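Side-chain contact in DNA primase (Aquifex aeolicus, PDB 2AU3), which probably synthesises the short RNA primers from which DNA polymerase starts during DNA replication: residues R12-I16 and V17-S21. Residues are numbered along the deposited sequence; the frame is centred on the assembly and turned at random.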
loop_
_atom_site.group_PDB
_atom_site.type_symbol
_atom_site.label_atom_id
_atom_site.label_comp_id
_atom_site.label_asym_id
_atom_site.label_seq_id
_atom_site.Cartn_x
_atom_site.Cartn_y
_atom_site.Cartn_z
ATOM N N ARG A 12 -7.345 -20.267 -12.620
ATOM C CA ARG A 12 -7.383 -21.343 -11.611
ATOM C C ARG A 12 -6.653 -22.625 -12.069
ATOM O O ARG A 12 -5.922 -23.253 -11.296
ATOM C CB ARG A 12 -8.824 -21.672 -11.208
ATOM C CG ARG A 12 -9.545 -20.574 -10.389
ATOM C CD ARG A 12 -11.089 -20.754 -10.370
ATOM N NE ARG A 12 -11.774 -19.695 -9.621
ATOM C CZ ARG A 12 -11.972 -19.702 -8.302
ATOM N NH1 ARG A 12 -11.545 -20.720 -7.563
ATOM N NH2 ARG A 12 -12.597 -18.679 -7.715
ATOM N N GLU A 13 -6.836 -22.984 -13.333
ATOM C CA GLU A 13 -6.268 -24.203 -13.898
ATOM C C GLU A 13 -4.748 -24.137 -14.130
ATOM O O GLU A 13 -4.070 -25.174 -14.086
ATOM C CB GLU A 13 -6.977 -24.527 -15.217
ATOM C CG GLU A 13 -6.526 -25.832 -15.866
ATOM C CD GLU A 13 -7.175 -27.059 -15.245
ATOM O OE1 GLU A 13 -7.922 -26.919 -14.234
ATOM O OE2 GLU A 13 -6.927 -28.168 -15.761
ATOM N N ILE A 14 -4.214 -22.940 -14.399
ATOM C CA ILE A 14 -2.776 -22.803 -14.689
ATOM C C ILE A 14 -1.946 -22.928 -13.417
ATOM O O ILE A 14 -2.360 -22.464 -12.358
ATOM C CB ILE A 14 -2.455 -21.441 -15.348
ATOM C CG1 ILE A 14 -3.038 -21.367 -16.755
ATOM C CG2 ILE A 14 -0.968 -21.254 -15.430
ATOM C CD1 ILE A 14 -3.298 -19.933 -17.195
ATOM N N ASP A 15 -0.788 -23.574 -13.523
ATOM C CA ASP A 15 0.217 -23.523 -12.468
ATOM C C ASP A 15 1.392 -22.770 -13.054
ATOM O O ASP A 15 1.998 -23.218 -14.027
ATOM C CB ASP A 15 0.653 -24.944 -12.040
ATOM C CG ASP A 15 1.584 -24.945 -10.814
ATOM O OD1 ASP A 15 2.174 -23.883 -10.460
ATOM O OD2 ASP A 15 1.783 -25.971 -10.127
ATOM N N ILE A 16 1.702 -21.610 -12.478
ATOM C CA ILE A 16 2.739 -20.741 -13.026
ATOM C C ILE A 16 4.094 -21.434 -13.169
ATOM O O ILE A 16 4.852 -21.129 -14.081
ATOM C CB ILE A 16 2.866 -19.468 -12.181
ATOM C CG1 ILE A 16 3.732 -18.431 -12.901
ATOM C CG2 ILE A 16 3.370 -19.797 -10.756
ATOM C CD1 ILE A 16 3.596 -17.005 -12.280
ATOM N N VAL A 17 4.383 -22.377 -12.268
ATOM C CA VAL A 17 5.622 -23.142 -12.315
ATOM C C VAL A 17 5.718 -23.933 -13.625
ATOM O O VAL A 17 6.731 -23.868 -14.328
ATOM C CB VAL A 17 5.766 -24.065 -11.066
ATOM C CG1 VAL A 17 6.968 -25.000 -11.194
ATOM C CG2 VAL A 17 5.911 -23.233 -9.811
ATOM N N ASP A 18 4.663 -24.657 -13.974
ATOM C CA ASP A 18 4.647 -25.365 -15.266
ATOM C C ASP A 18 4.814 -24.407 -16.460
ATOM O O ASP A 18 5.577 -24.704 -17.392
ATOM C CB ASP A 18 3.367 -26.197 -15.454
ATOM C CG ASP A 18 3.211 -27.293 -14.405
ATOM O OD1 ASP A 18 4.226 -27.875 -13.963
ATOM O OD2 ASP A 18 2.096 -27.644 -13.964
ATOM N N VAL A 19 4.117 -23.269 -16.461
ATOM C CA VAL A 19 4.257 -22.399 -17.651
ATOM C C VAL A 19 5.606 -21.735 -17.818
ATOM O O VAL A 19 6.143 -21.739 -18.926
ATOM C CB VAL A 19 3.018 -21.471 -18.032
ATOM C CG1 VAL A 19 1.901 -21.517 -17.043
ATOM C CG2 VAL A 19 3.432 -20.033 -18.401
ATOM N N ILE A 20 6.188 -21.215 -16.736
ATOM C CA ILE A 20 7.475 -20.552 -16.855
ATOM C C ILE A 20 8.623 -21.557 -17.117
ATOM O O ILE A 20 9.607 -21.233 -17.805
ATOM C CB ILE A 20 7.730 -19.633 -15.624
ATOM C CG1 ILE A 20 6.584 -18.592 -15.512
ATOM C CG2 ILE A 20 9.102 -18.956 -15.725
ATOM C CD1 ILE A 20 6.871 -17.342 -14.628
ATOM N N SER A 21 8.486 -22.769 -16.591
ATOM C CA SER A 21 9.504 -23.808 -16.796
ATOM C C SER A 21 9.667 -24.224 -18.270
ATOM O O SER A 21 10.735 -24.672 -18.670
ATOM C CB SER A 21 9.212 -25.041 -15.930
ATOM O OG SER A 21 10.321 -25.936 -15.947
HETATM O O HOH W 1 0.095 -26.399 -15.001
#
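The carboxylate of Asp15 is met from above its plane by the backbone N-H of Val17, whose N lies 3.2 Å from Asp15 OD1 and 48° out of that plane. Gln54 NE2 donates to the same oxygen, and the Val17 side chain runs alongside. The Asp18 carboxylate, turned 58° against that of Asp15, brings OD2 to 3.6 Å from Asp15 CB. Here is a worked case of the helix N-cap: Asp15 sits just before helix 16-23, and with CG anti to its own N (chi1 -173°) the carboxylate swings beside the carbonyl carbon, within range of the first turn. The Asp15 carbonyl O then accepts from Val19 N at 3.2 Å, and Ile20 N to Ile16 O follows as the next helical bond. Two apolar pairs accompany the cap: Ile16 CG1 lies 3.7 Å from Ile20 CD1, the two chains side by side against Val49, while the side chains of Ile14 and Val19 meet, with Tyr90 touching both residues. A water donates to Asp18 OD2 and accepts weakly from Asp15 N, tying the second carboxylate back to the linker between helices 6-13 and 16-23. Replacing Asp15 by an alanine would probably leave Val17 N and Gln54 NE2 without their shared acceptor and the helix start less firmly fixed. Two carboxylates at a helix N-terminus, the OD2 atoms of Asp15 and Asp18 4.2 Å apart, are likely to repel each other if both are ionised, a cost that the helix dipole probably offsets in this zinc-binding domain.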